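Local atomic coordinates of uncharacterized protein (Bacteroides ovatus, PDB entry 4DQA), a protein that is of unknown function but, with a BT_3987-like N-terminal domain and a concanavalin A-like lectin/glucanase domain, probably binds carbohydrate. Residues Glu15-Val20 with Tyr130-Lys135; Gln42-Tyr47 with Ser117-Thr122; Glu166-Val171 with Lys282-Arg287. One frame throughout, in Å; residues are numbered along the deposited sequence.

Contact 1 of 3, residues Glu15-Val20 with Tyr130-Lys135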
ATOM      1  N   GLU A  15      -5.589   2.257 -26.515  1.00 42.45           N
ATOM      2  CA  GLU A  15      -5.443   2.592 -25.091  1.00 37.55           C
ATOM      3  C   GLU A  15      -5.328   4.089 -24.787  1.00 37.79           C
ATOM      4  O   GLU A  15      -4.644   4.828 -25.498  1.00 46.00           O
ATOM      5  CB  GLU A  15      -4.188   1.911 -24.522  1.00 32.93           C
ATOM      6  CG  GLU A  15      -4.100   0.426 -24.783  1.00 34.02           C
ATOM      7  CD  GLU A  15      -2.971  -0.230 -24.014  1.00 42.81           C
ATOM      8  OE1 GLU A  15      -2.040   0.477 -23.560  1.00 51.56           O
ATOM      9  OE2 GLU A  15      -3.023  -1.464 -23.866  1.00 38.34           O
ATOM     10  N   TYR A  16      -5.979   4.508 -23.702  1.00 29.90           N
ATOM     11  CA  TYR A  16      -5.897   5.887 -23.195  1.00 28.26           C
ATOM     12  C   TYR A  16      -5.698   5.899 -21.683  1.00 32.40           C
ATOM     13  O   TYR A  16      -6.242   5.059 -20.983  1.00 28.48           O
ATOM     14  CB  TYR A  16      -7.182   6.649 -23.527  1.00 31.68           C
ATOM     15  CG  TYR A  16      -7.307   6.970 -24.987  1.00 41.08           C
ATOM     16  CD1 TYR A  16      -7.917   6.083 -25.862  1.00 39.50           C
ATOM     17  CD2 TYR A  16      -6.787   8.155 -25.504  1.00 45.69           C
ATOM     18  CE1 TYR A  16      -8.028   6.373 -27.218  1.00 47.54           C
ATOM     19  CE2 TYR A  16      -6.886   8.453 -26.856  1.00 51.57           C
ATOM     20  CZ  TYR A  16      -7.505   7.560 -27.707  1.00 50.68           C
ATOM     21  OH  TYR A  16      -7.599   7.862 -29.049  1.00 57.32           O
ATOM     22  N   ASN A  17      -4.925   6.855 -21.189  1.00 26.91           N
ATOM     23  CA  ASN A  17      -4.605   6.955 -19.767  1.00 32.52           C
ATOM     24  C   ASN A  17      -5.079   8.266 -19.171  1.00 33.79           C
ATOM     25  O   ASN A  17      -4.822   9.334 -19.723  1.00 42.03           O
ATOM     26  CB  ASN A  17      -3.098   6.821 -19.547  1.00 37.95           C
ATOM     27  CG  ASN A  17      -2.576   5.460 -19.956  1.00 45.80           C
ATOM     28  OD1 ASN A  17      -2.546   4.528 -19.153  1.00 50.73           O
ATOM     29  ND2 ASN A  17      -2.170   5.334 -21.213  1.00 50.56           N
ATOM     30  N   PHE A  18      -5.761   8.174 -18.031  1.00 28.20           N
ATOM     31  CA  PHE A  18      -6.295   9.335 -17.329  1.00 31.23           C
ATOM     32  C   PHE A  18      -5.874   9.267 -15.874  1.00 31.88           C
ATOM     33  O   PHE A  18      -5.667   8.188 -15.330  1.00 31.36           O
ATOM     34  CB  PHE A  18      -7.821   9.377 -17.402  1.00 34.98           C
ATOM     35  CG  PHE A  18      -8.363   9.447 -18.793  1.00 39.12           C
ATOM     36  CD1 PHE A  18      -8.184  10.580 -19.569  1.00 44.66           C
ATOM     37  CD2 PHE A  18      -9.073   8.384 -19.325  1.00 39.53           C
ATOM     38  CE1 PHE A  18      -8.698  10.639 -20.857  1.00 46.55           C
ATOM     39  CE2 PHE A  18      -9.590   8.448 -20.603  1.00 41.55           C
ATOM     40  CZ  PHE A  18      -9.399   9.570 -21.370  1.00 38.95           C
ATOM     41  N   SER A  19      -5.766  10.429 -15.245  1.00 34.41           N
ATOM     42  CA  SER A  19      -5.411  10.517 -13.838  1.00 36.66           C
ATOM     43  C   SER A  19      -6.638  10.993 -13.079  1.00 41.59           C
ATOM     44  O   SER A  19      -7.315  11.930 -13.511  1.00 36.39           O
ATOM     45  CB  SER A  19      -4.258  11.505 -13.659  1.00 45.66           C
ATOM     46  OG  SER A  19      -3.947  11.675 -12.288  1.00 60.55           O
ATOM     47  N   VAL A  20      -6.950  10.330 -11.971  1.00 34.46           N
ATOM     48  CA  VAL A  20      -8.052  10.762 -11.120  1.00 32.61           C
ATOM     49  C   VAL A  20      -7.488  11.701 -10.062  1.00 37.99           C
ATOM     50  O   VAL A  20      -6.852  11.266  -9.101  1.00 37.05           O
ATOM     51  CB  VAL A  20      -8.770   9.561 -10.479  1.00 32.99           C
ATOM     52  CG1 VAL A  20      -9.907  10.031  -9.575  1.00 36.22           C
ATOM     53  CG2 VAL A  20      -9.309   8.640 -11.575  1.00 35.80           C
ATOM     54  N   TYR A 130      -9.519   0.580 -24.532  1.00 17.81           N
ATOM     55  CA  TYR A 130      -9.218   0.487 -23.106  1.00 19.25           C
ATOM     56  C   TYR A 130      -8.894   1.857 -22.540  1.00 17.65           C
ATOM     57  O   TYR A 130      -8.022   2.562 -23.047  1.00 19.86           O
ATOM     58  CB  TYR A 130      -8.032  -0.450 -22.864  1.00 18.88           C
ATOM     59  CG  TYR A 130      -8.226  -1.865 -23.344  1.00 18.30           C
ATOM     60  CD1 TYR A 130      -8.016  -2.206 -24.678  1.00 21.66           C
ATOM     61  CD2 TYR A 130      -8.595  -2.870 -22.470  1.00 19.73           C
ATOM     62  CE1 TYR A 130      -8.186  -3.485 -25.121  1.00 19.65           C
ATOM     63  CE2 TYR A 130      -8.750  -4.162 -22.908  1.00 20.25           C
ATOM     64  CZ  TYR A 130      -8.568  -4.463 -24.243  1.00 18.72           C
ATOM     65  OH  TYR A 130      -8.739  -5.763 -24.704  1.00 21.58           O
ATOM     66  N   PHE A 131      -9.651   2.262 -21.536  1.00 17.07           N
ATOM     67  CA  PHE A 131      -9.428   3.530 -20.874  1.00 19.60           C
ATOM     68  C   PHE A 131      -8.956   3.245 -19.458  1.00 20.92           C
ATOM     69  O   PHE A 131      -9.639   2.588 -18.698  1.00 20.46           O
ATOM     70  CB  PHE A 131     -10.720   4.333 -20.873  1.00 19.31           C
ATOM     71  CG  PHE A 131     -11.221   4.626 -22.267  1.00 19.55           C
ATOM     72  CD1 PHE A 131     -10.777   5.753 -22.962  1.00 21.56           C
ATOM     73  CD2 PHE A 131     -12.065   3.746 -22.899  1.00 19.70           C
ATOM     74  CE1 PHE A 131     -11.225   6.006 -24.259  1.00 24.07           C
ATOM     75  CE2 PHE A 131     -12.514   3.997 -24.199  1.00 23.46           C
ATOM     76  CZ  PHE A 131     -12.080   5.118 -24.874  1.00 26.11           C
ATOM     77  N   PHE A 132      -7.769   3.734 -19.135  1.00 20.96           N
ATOM     78  CA  PHE A 132      -7.130   3.429 -17.867  1.00 21.91           C
ATOM     79  C   PHE A 132      -7.174   4.653 -16.963  1.00 22.96           C
ATOM     80  O   PHE A 132      -7.034   5.805 -17.408  1.00 25.00           O
ATOM     81  CB  PHE A 132      -5.694   2.995 -18.106  1.00 21.16           C
ATOM     82  CG  PHE A 132      -5.573   1.740 -18.905  1.00 21.37           C
ATOM     83  CD1 PHE A 132      -5.783   0.515 -18.315  1.00 25.92           C
ATOM     84  CD2 PHE A 132      -5.238   1.775 -20.244  1.00 25.12           C
ATOM     85  CE1 PHE A 132      -5.659  -0.647 -19.034  1.00 29.17           C
ATOM     86  CE2 PHE A 132      -5.116   0.617 -20.973  1.00 28.04           C
ATOM     87  CZ  PHE A 132      -5.331  -0.604 -20.369  1.00 23.33           C
ATOM     88  N   PHE A 133      -7.393   4.399 -15.677  1.00 25.22           N
ATOM     89  CA  PHE A 133      -7.521   5.469 -14.692  1.00 25.76           C
ATOM     90  C   PHE A 133      -6.630   5.130 -13.515  1.00 28.37           C
ATOM     91  O   PHE A 133      -6.743   4.059 -12.918  1.00 29.06           O
ATOM     92  CB  PHE A 133      -8.972   5.596 -14.238  1.00 26.88           C
ATOM     93  CG  PHE A 133      -9.926   5.821 -15.355  1.00 24.63           C
ATOM     94  CD1 PHE A 133     -10.411   4.742 -16.096  1.00 30.38           C
ATOM     95  CD2 PHE A 133     -10.329   7.099 -15.707  1.00 32.98           C
ATOM     96  CE1 PHE A 133     -11.285   4.944 -17.148  1.00 34.90           C
ATOM     97  CE2 PHE A 133     -11.203   7.295 -16.764  1.00 34.72           C
ATOM     98  CZ  PHE A 133     -11.672   6.219 -17.483  1.00 35.88           C
ATOM     99  N   SER A 134      -5.700   6.024 -13.205  1.00 26.80           N
ATOM    100  CA  SER A 134      -4.824   5.803 -12.076  1.00 27.69           C
ATOM    101  C   SER A 134      -5.307   6.667 -10.918  1.00 28.04           C
ATOM    102  O   SER A 134      -5.746   7.810 -11.103  1.00 28.43           O
ATOM    103  CB  SER A 134      -3.390   6.144 -12.451  1.00 35.72           C
ATOM    104  OG  SER A 134      -3.311   7.427 -13.051  1.00 42.53           O
ATOM    105  N   LYS A 135      -5.281   6.100  -9.721  1.00 31.30           N
ATOM    106  CA  LYS A 135      -5.632   6.883  -8.556  1.00 27.42           C
ATOM    107  C   LYS A 135      -4.554   6.687  -7.510  1.00 24.07           C
ATOM    108  O   LYS A 135      -4.496   5.654  -6.856  1.00 23.76           O
ATOM    109  CB  LYS A 135      -6.985   6.513  -8.005  1.00 29.32           C
ATOM    110  CG  LYS A 135      -7.492   7.589  -7.061  1.00 33.42           C
ATOM    111  CD  LYS A 135      -8.906   7.324  -6.591  1.00 43.07           C
ATOM    112  CE  LYS A 135      -9.381   8.430  -5.661  1.00 43.01           C
ATOM    113  NZ  LYS A 135     -10.770   8.203  -5.181  1.00 42.52           N
TER
HETATM  114  O   HOH W   1      -2.767   9.705 -11.400  1.00 40.43           O

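Contact 2 of 3, residues Gln42-Tyr47 with Ser117-Thr122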
ATOM      1  N   GLN A  42     -24.169   5.061 -45.004  1.00 32.05           N
ATOM      2  CA  GLN A  42     -23.967   5.252 -43.585  1.00 30.75           C
ATOM      3  C   GLN A  42     -23.758   3.899 -42.926  1.00 26.48           C
ATOM      4  O   GLN A  42     -24.464   2.937 -43.219  1.00 29.45           O
ATOM      5  CB  GLN A  42     -25.182   5.952 -42.990  1.00 32.30           C
ATOM      6  CG  GLN A  42     -25.147   6.122 -41.476  1.00 32.53           C
ATOM      7  CD  GLN A  42     -26.305   6.976 -40.988  1.00 36.15           C
ATOM      8  OE1 GLN A  42     -26.510   8.089 -41.474  1.00 41.04           O
ATOM      9  NE2 GLN A  42     -27.081   6.452 -40.053  1.00 27.44           N
ATOM     10  N   VAL A  43     -22.777   3.836 -42.029  1.00 23.37           N
ATOM     11  CA  VAL A  43     -22.521   2.650 -41.239  1.00 22.84           C
ATOM     12  C   VAL A  43     -22.910   2.946 -39.794  1.00 21.20           C
ATOM     13  O   VAL A  43     -22.417   3.906 -39.181  1.00 21.65           O
ATOM     14  CB  VAL A  43     -21.040   2.255 -41.298  1.00 24.02           C
ATOM     15  CG1 VAL A  43     -20.680   1.232 -40.230  1.00 21.21           C
ATOM     16  CG2 VAL A  43     -20.716   1.721 -42.695  1.00 28.30           C
ATOM     17  N   ASP A  44     -23.814   2.138 -39.257  1.00 17.92           N
ATOM     18  CA  ASP A  44     -24.304   2.345 -37.914  1.00 19.33           C
ATOM     19  C   ASP A  44     -23.508   1.537 -36.909  1.00 18.41           C
ATOM     20  O   ASP A  44     -23.115   0.400 -37.175  1.00 20.35           O
ATOM     21  CB  ASP A  44     -25.771   1.974 -37.832  1.00 18.02           C
ATOM     22  CG  ASP A  44     -26.626   2.859 -38.713  1.00 22.62           C
ATOM     23  OD1 ASP A  44     -26.480   4.100 -38.582  1.00 26.01           O
ATOM     24  OD2 ASP A  44     -27.410   2.326 -39.538  1.00 26.84           O
ATOM     25  N   VAL A  45     -23.240   2.144 -35.761  1.00 16.73           N
ATOM     26  CA  VAL A  45     -22.471   1.470 -34.713  1.00 17.00           C
ATOM     27  C   VAL A  45     -23.131   1.643 -33.365  1.00 14.83           C
ATOM     28  O   VAL A  45     -24.039   2.468 -33.180  1.00 16.24           O
ATOM     29  CB  VAL A  45     -21.005   1.973 -34.644  1.00 17.45           C
ATOM     30  CG1 VAL A  45     -20.275   1.758 -35.969  1.00 17.92           C
ATOM     31  CG2 VAL A  45     -20.940   3.445 -34.204  1.00 20.33           C
ATOM     32  N   SER A  46     -22.708   0.831 -32.414  1.00 15.23           N
ATOM     33  CA  SER A  46     -23.142   1.025 -31.045  1.00 13.78           C
ATOM     34  C   SER A  46     -22.070   0.537 -30.105  1.00 14.56           C
ATOM     35  O   SER A  46     -21.099  -0.098 -30.527  1.00 14.56           O
ATOM     36  CB  SER A  46     -24.461   0.322 -30.761  1.00 14.82           C
ATOM     37  OG  SER A  46     -24.297  -1.097 -30.730  1.00 14.92           O
ATOM     38  N   TYR A  47     -22.248   0.829 -28.832  1.00 13.69           N
ATOM     39  CA  TYR A  47     -21.217   0.553 -27.845  1.00 12.69           C
ATOM     40  C   TYR A  47     -21.765  -0.126 -26.612  1.00 15.30           C
ATOM     41  O   TYR A  47     -22.943   0.015 -26.256  1.00 15.32           O
ATOM     42  CB  TYR A  47     -20.530   1.866 -27.438  1.00 13.33           C
ATOM     43  CG  TYR A  47     -19.922   2.609 -28.604  1.00 12.87           C
ATOM     44  CD1 TYR A  47     -18.686   2.225 -29.119  1.00 13.79           C
ATOM     45  CD2 TYR A  47     -20.571   3.679 -29.211  1.00 15.57           C
ATOM     46  CE1 TYR A  47     -18.132   2.869 -30.194  1.00 14.94           C
ATOM     47  CE2 TYR A  47     -20.007   4.344 -30.285  1.00 15.99           C
ATOM     48  CZ  TYR A  47     -18.786   3.930 -30.772  1.00 15.03           C
ATOM     49  OH  TYR A  47     -18.226   4.598 -31.848  1.00 16.95           O
ATOM     50  N   SER A 117     -21.609  -3.266 -34.629  1.00 15.59           N
ATOM     51  CA  SER A 117     -22.231  -2.629 -35.767  1.00 15.16           C
ATOM     52  C   SER A 117     -23.361  -3.484 -36.302  1.00 17.61           C
ATOM     53  O   SER A 117     -23.221  -4.695 -36.421  1.00 17.24           O
ATOM     54  CB  SER A 117     -21.217  -2.387 -36.897  1.00 17.01           C
ATOM     55  OG  SER A 117     -21.831  -1.777 -38.035  1.00 17.31           O
ATOM     56  N   SER A 118     -24.471  -2.836 -36.618  1.00 16.91           N
ATOM     57  CA  SER A 118     -25.571  -3.522 -37.271  1.00 18.33           C
ATOM     58  C   SER A 118     -25.436  -3.478 -38.789  1.00 21.00           C
ATOM     59  O   SER A 118     -26.259  -4.055 -39.514  1.00 23.42           O
ATOM     60  CB  SER A 118     -26.907  -2.917 -36.830  1.00 19.97           C
ATOM     61  OG  SER A 118     -26.989  -1.528 -37.169  1.00 19.47           O
ATOM     62  N   SER A 119     -24.408  -2.799 -39.289  1.00 19.05           N
ATOM     63  CA  SER A 119     -24.206  -2.581 -40.720  1.00 22.92           C
ATOM     64  C   SER A 119     -23.120  -3.469 -41.295  1.00 22.85           C
ATOM     65  O   SER A 119     -23.265  -4.007 -42.410  1.00 26.33           O
ATOM     66  CB  SER A 119     -23.797  -1.122 -40.995  1.00 24.66           C
ATOM     67  OG  SER A 119     -24.830  -0.208 -40.703  1.00 23.53           O
ATOM     68  N   VAL A 120     -21.996  -3.541 -40.592  1.00 23.11           N
ATOM     69  CA  VAL A 120     -20.847  -4.307 -41.041  1.00 21.88           C
ATOM     70  C   VAL A 120     -20.247  -5.089 -39.879  1.00 22.91           C
ATOM     71  O   VAL A 120     -20.730  -5.008 -38.747  1.00 22.96           O
ATOM     72  CB  VAL A 120     -19.762  -3.398 -41.635  1.00 26.81           C
ATOM     73  CG1 VAL A 120     -20.291  -2.639 -42.833  1.00 30.30           C
ATOM     74  CG2 VAL A 120     -19.250  -2.422 -40.590  1.00 25.80           C
ATOM     75  N   SER A 121     -19.176  -5.821 -40.160  1.00 25.32           N
ATOM     76  CA  SER A 121     -18.461  -6.580 -39.129  1.00 25.64           C
ATOM     77  C   SER A 121     -17.479  -5.721 -38.356  1.00 24.75           C
ATOM     78  O   SER A 121     -16.990  -4.720 -38.860  1.00 23.95           O
ATOM     79  CB  SER A 121     -17.686  -7.726 -39.782  1.00 33.52           C
ATOM     80  OG  SER A 121     -18.580  -8.734 -40.204  1.00 42.34           O
ATOM     81  N   THR A 122     -17.175  -6.118 -37.126  1.00 26.77           N
ATOM     82  CA  THR A 122     -16.074  -5.495 -36.419  1.00 24.57           C
ATOM     83  C   THR A 122     -14.869  -6.425 -36.461  1.00 33.01           C
ATOM     84  O   THR A 122     -15.003  -7.622 -36.731  1.00 36.19           O
ATOM     85  CB  THR A 122     -16.426  -5.202 -34.963  1.00 22.29           C
ATOM     86  OG1 THR A 122     -16.567  -6.434 -34.256  1.00 27.91           O
ATOM     87  CG2 THR A 122     -17.711  -4.408 -34.868  1.00 25.07           C
TER
HETATM   88  O   HOH W   2     -27.941  -0.973 -39.721  1.00 31.23           O

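Contact 3 of 3, residues Glu166-Val171 with Lys282-Arg287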
ATOM      1  N   GLU A 166       7.174  -4.228  10.885  1.00 15.01           N
ATOM      2  CA  GLU A 166       7.500  -3.249   9.839  1.00 12.66           C
ATOM      3  C   GLU A 166       6.912  -1.894  10.163  1.00 12.46           C
ATOM      4  O   GLU A 166       5.939  -1.784  10.905  1.00 12.11           O
ATOM      5  CB  GLU A 166       7.097  -3.676   8.431  1.00 15.16           C
ATOM      6  CG  GLU A 166       5.624  -3.910   8.267  1.00 16.17           C
ATOM      7  CD  GLU A 166       5.209  -4.232   6.837  1.00 16.99           C
ATOM      8  OE1 GLU A 166       5.881  -3.761   5.903  1.00 15.23           O
ATOM      9  OE2 GLU A 166       4.171  -4.921   6.640  1.00 15.70           O
ATOM     10  N   ALA A 167       7.544  -0.858   9.635  1.00 12.99           N
ATOM     11  CA  ALA A 167       7.064   0.517   9.808  1.00 11.51           C
ATOM     12  C   ALA A 167       7.731   1.427   8.810  1.00 11.42           C
ATOM     13  O   ALA A 167       8.865   1.176   8.363  1.00 12.51           O
ATOM     14  CB  ALA A 167       7.380   1.019  11.185  1.00 12.89           C
ATOM     15  N   LEU A 168       7.056   2.527   8.498  1.00 10.70           N
ATOM     16  CA  LEU A 168       7.701   3.700   7.900  1.00 11.03           C
ATOM     17  C   LEU A 168       8.134   4.587   9.061  1.00 10.95           C
ATOM     18  O   LEU A 168       7.337   4.883   9.971  1.00 11.56           O
ATOM     19  CB  LEU A 168       6.744   4.482   7.004  1.00 11.73           C
ATOM     20  CG  LEU A 168       6.306   3.753   5.749  1.00 12.09           C
ATOM     21  CD1 LEU A 168       5.012   4.363   5.177  1.00 13.37           C
ATOM     22  CD2 LEU A 168       7.400   3.724   4.691  1.00 14.44           C
ATOM     23  N   ILE A 169       9.395   5.021   9.031  1.00 11.32           N
ATOM     24  CA  ILE A 169       9.949   5.869  10.086  1.00 10.49           C
ATOM     25  C   ILE A 169      10.695   7.049   9.498  1.00  9.59           C
ATOM     26  O   ILE A 169      11.217   7.022   8.394  1.00 11.53           O
ATOM     27  CB  ILE A 169      10.907   5.098  11.039  1.00 11.05           C
ATOM     28  CG1 ILE A 169      12.167   4.652  10.299  1.00 13.72           C
ATOM     29  CG2 ILE A 169      10.165   3.930  11.667  1.00 12.60           C
ATOM     30  CD1 ILE A 169      13.219   4.083  11.238  1.00 15.71           C
ATOM     31  N   ASN A 170      10.722   8.115  10.294  1.00 10.28           N
ATOM     32  CA  ASN A 170      11.445   9.332   9.967  1.00 11.75           C
ATOM     33  C   ASN A 170      11.992   9.876  11.266  1.00 11.94           C
ATOM     34  O   ASN A 170      11.244  10.315  12.137  1.00 12.59           O
ATOM     35  CB  ASN A 170      10.515  10.341   9.298  1.00 12.45           C
ATOM     36  CG  ASN A 170      11.248  11.553   8.784  1.00 15.22           C
ATOM     37  OD1 ASN A 170      12.167  12.041   9.427  1.00 14.33           O
ATOM     38  ND2 ASN A 170      10.874  12.021   7.598  1.00 17.30           N
ATOM     39  N   VAL A 171      13.309   9.805  11.413  1.00 11.63           N
ATOM     40  CA  VAL A 171      13.955  10.128  12.675  1.00 11.24           C
ATOM     41  C   VAL A 171      14.292  11.615  12.778  1.00 12.93           C
ATOM     42  O   VAL A 171      14.936  12.180  11.882  1.00 13.37           O
ATOM     43  CB  VAL A 171      15.264   9.323  12.801  1.00 13.12           C
ATOM     44  CG1 VAL A 171      15.940   9.600  14.122  1.00 14.06           C
ATOM     45  CG2 VAL A 171      14.989   7.844  12.674  1.00 15.34           C
ATOM     46  N   LYS A 282       8.808  10.453  13.567  1.00 10.59           N
ATOM     47  CA  LYS A 282       7.471  10.076  13.156  1.00 10.86           C
ATOM     48  C   LYS A 282       7.433   8.637  12.683  1.00 11.23           C
ATOM     49  O   LYS A 282       8.430   8.111  12.166  1.00 12.29           O
ATOM     50  CB  LYS A 282       6.977  10.986  12.041  1.00 12.66           C
ATOM     51  CG  LYS A 282       6.856  12.445  12.431  1.00 16.29           C
ATOM     52  CD  LYS A 282       6.435  13.257  11.206  1.00 20.61           C
ATOM     53  CE  LYS A 282       6.340  14.730  11.454  1.00 29.33           C
ATOM     54  NZ  LYS A 282       7.708  15.306  11.638  1.00 24.02           N
HETATM   55  N   MSE A 283       6.275   8.002  12.828  1.00 10.62           N
HETATM   56  CA  MSE A 283       6.053   6.675  12.292  1.00 10.11           C
HETATM   57  C   MSE A 283       4.739   6.653  11.534  1.00 12.08           C
HETATM   58  O   MSE A 283       3.820   7.414  11.813  1.00 11.54           O
HETATM   59  CB  MSE A 283       5.987   5.588  13.369  1.00 10.54           C
HETATM   60  CG  MSE A 283       7.224   5.549  14.245  1.00 10.75           C
HETATM   61 SE   MSE A 283       7.264   3.860  15.217  0.75 16.01          SE
HETATM   62  CE  MSE A 283       8.363   4.404  16.718  1.00 13.31           C
ATOM     63  N   SER A 284       4.671   5.717  10.613  1.00 10.74           N
ATOM     64  CA  SER A 284       3.482   5.485   9.800  1.00 11.67           C
ATOM     65  C   SER A 284       3.447   4.020   9.435  1.00 10.82           C
ATOM     66  O   SER A 284       4.479   3.369   9.298  1.00 12.30           O
ATOM     67  CB  SER A 284       3.566   6.355   8.560  1.00 10.78           C
ATOM     68  OG  SER A 284       2.557   6.059   7.593  1.00 12.78           O
ATOM     69  N   GLU A 285       2.253   3.469   9.246  1.00 11.46           N
ATOM     70  CA  GLU A 285       2.120   2.105   8.712  1.00 11.42           C
ATOM     71  C   GLU A 285       2.908   1.089   9.534  1.00 11.33           C
ATOM     72  O   GLU A 285       3.673   0.262   9.004  1.00 12.26           O
ATOM     73  CB  GLU A 285       2.521   2.038   7.240  1.00 11.99           C
ATOM     74  CG  GLU A 285       1.659   2.855   6.338  1.00 11.14           C
ATOM     75  CD  GLU A 285       0.227   2.352   6.311  1.00 12.27           C
ATOM     76  OE1 GLU A 285       0.026   1.155   6.009  1.00 12.09           O
ATOM     77  OE2 GLU A 285      -0.701   3.133   6.640  1.00 13.73           O
ATOM     78  N   VAL A 286       2.673   1.146  10.831  1.00 10.13           N
ATOM     79  CA  VAL A 286       3.318   0.243  11.793  1.00 11.73           C
ATOM     80  C   VAL A 286       2.548  -1.064  11.872  1.00 12.18           C
ATOM     81  O   VAL A 286       1.338  -1.053  12.106  1.00 12.54           O
ATOM     82  CB  VAL A 286       3.335   0.891  13.180  1.00 11.22           C
ATOM     83  CG1 VAL A 286       3.909  -0.043  14.226  1.00 13.06           C
ATOM     84  CG2 VAL A 286       4.096   2.209  13.162  1.00 12.17           C
ATOM     85  N   ARG A 287       3.225  -2.183  11.631  1.00 11.69           N
ATOM     86  CA  ARG A 287       2.553  -3.485  11.583  1.00 12.09           C
ATOM     87  C   ARG A 287       3.327  -4.574  12.257  1.00 14.42           C
ATOM     88  O   ARG A 287       4.550  -4.599  12.213  1.00 13.64           O
ATOM     89  CB  ARG A 287       2.299  -3.919  10.139  1.00 14.10           C
ATOM     90  CG  ARG A 287       1.710  -2.823   9.258  1.00 14.37           C
ATOM     91  CD  ARG A 287       1.558  -3.315   7.819  1.00 14.61           C
ATOM     92  NE  ARG A 287       1.273  -2.183   6.936  1.00 13.87           N
ATOM     93  CZ  ARG A 287       1.744  -2.042   5.714  1.00 14.93           C
ATOM     94  NH1 ARG A 287       2.522  -2.971   5.173  1.00 14.50           N
ATOM     95  NH2 ARG A 287       1.422  -0.970   5.008  1.00 15.17           N
TER
HETATM   96  O   HOH W   3       4.884  -3.716   3.334  1.00 15.45           O
HETATM   97  O   HOH W   4      10.306  13.121  11.838  1.00 24.53           O

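Contact 1 of 3, residues Glu15-Val20 with Tyr130-Lys135
Phe18 and Phe133 lie side by side and point the same way from two parallel strands. Their rings are oblique to each other, and Phe18 CD2 comes within 3.5 Å of Phe133 CE2. Both place CG beside the backbone N and anti to the carbonyl carbon. Tyr16 and Phe131 repeat the pattern two residues earlier. Their planes are nearly parallel, at 13°, but slid so far apart that the rings barely overlap; the touch is Tyr16 CD1 to Phe131 CE1 at 3.7 Å. Phe18 also reaches back to this second pair, with CE2 against the edge of Phe131 at CD1. Phe131 and Phe133 are buried against strand 27-35, consistent with the sandwich packing of an E-set-clan domain, whereas Tyr16 is exposed.

The opposite face of the sheet carries Glu15, Asn17 and Phe132. Glu15 crosses Phe132 obliquely, and its CD sits 3.8 Å from ring atom CE2. The carboxylate goes on to Tyr58 through OE2. Asn17 lies alongside Phe132, its amide plane 19° from the ring and its OD1 3.7 Å from Phe132 CB. Near the end of the pair one water joins Ser19 OG and Ser134 OG.

A parallel ladder holds the register. Tyr16 N bonds to Tyr130 O and Phe132 N to Tyr16 O, the latter at 2.7 Å. Phe18 N, Ser134 N and Val20 N continue it to Phe132 O, Phe18 O and Ser134 O. The chemistry is therefore uneven: backbone bonds fix the strands, aromatic carbon packs the Phe131 and Phe133 face, and the Phe132 face mixes rings with Glu15, Asn17 and the serines.

Contact 2 of 3, residues Gln42-Tyr47 with Ser117-Thr122
Ser117 OG stands anti to its backbone N (chi1 179°) and meets Asp44 O across the contact. Ser119 OG lies beside its own backbone N (chi1 -67°) and faces Asp44 N. Ser117 also heads an ST turn and ST motif, since its hydroxyl accepts from the backbone N of Ser119 and of Val120. The turn leads the chain away from strand 107-117 toward the short strand 121-122. It lies at an end of the sandwich of the BT_3987-like domain.

Two serine hydroxyls thus hold the backbone of Asp44, one at O and one at N. Its O accepts from Ser117 OG at 2.7 Å, with the donor nearly in line with the C=O bond. Its N gives a nearly straight bond to Ser119 OG at 2.9 Å, 175° at the hydrogen. Ser117 OG donates to Asp44 O and accepts from the backbone N of Ser119 and of Val120. One hydroxyl therefore both shapes the turn and ties it to strand 43-49.

Next to these polar bonds Val43 CG1 meets Val120 CG2 at 3.9 Å, and the two side chains cross at about a right angle. Val43 and Val120 both also touch Val9 of strand 8-10, which joins this corner to the neighbouring sheet. Val43 CG1 lies equally close to Ser117 OG.

The Asp44 carboxylate turns to other partners. Water 2 holds Ser118 OG and makes a long, weak bond to Asp44 OD2. Gln42 NE2, with Asp44 OD1 in its amide plane, donates to the syn lone pair of that oxygen at 2.8 Å.

Contact 3 of 3, residues Glu166-Val171 with Lys282-Arg287
A buried salt-bridge network of Glu166, Arg287 and Glu285 marks one end of this antiparallel strand pair. Glu166 OE2 lies 2.9 Å from Arg287 NH1, near the guanidinium plane and at its edge. The hydrogen bond within this salt bridge is bent and weak, and the carboxylate stands almost upright to the guanidinium, at 86°. Glu166 CG sits between its backbone N and carbonyl carbon (chi1 61°), and there it meets Arg287 CB. OE2 is also taken by Trp289 NE1. A water lies 2.8 Å from Glu166 OE1, which also has a weak bond with His225 NE2. Arg287 NH2 makes a straight, in-plane bond to the anti lone pair of Glu285 OE1 at 2.7 Å. Tyr315 and Lys317 hold the Glu285 carboxylate in turn.

The strands belong to the large antiparallel sheet of the concanavalin A-like jelly roll. Glu166 with Arg287, Leu168 with Ser284 and Asn170 with Lys282 are hydrogen-bonded pairs, each linked by two backbone bonds. Between the first two the register slips by one residue, a beta bulge. Glu285 and Val286 form a G1 bulge opposite Tyr316 of strand 312-316, and Glu285 has a left-handed backbone.

Leu168 packs against residues at the bulge. Its CD1 reaches Ser284 OG at 3.8 Å and Glu285 CG at 3.9 Å, with the Leu168 and Glu285 side chains side by side. Ala167 CB touches Val286 CG2 at 4.0 Å. Ile169 CG2 approaches CG of selenomethionine Met283 at 4.2 Å.

How the contacts relate
Contacts 1 and 2 share one domain, and contact 3 lies in the other. Contact 2 is nested in the chain loop closed by contact 1, and both reach the same mixed sheet. Strand 128-135 is the next strand after 121-122. The centres of contacts 1 and 2 are 26 Å apart and their nearest atoms about 8 Å. Contact 3 follows in series, in the concanavalin A-like domain. Its centre lies 31 Å from that of contact 1 and 56 Å from that of contact 2. Contact 1 is thus the nearer of the two to contact 3, although about 14 Å separates their nearest atoms.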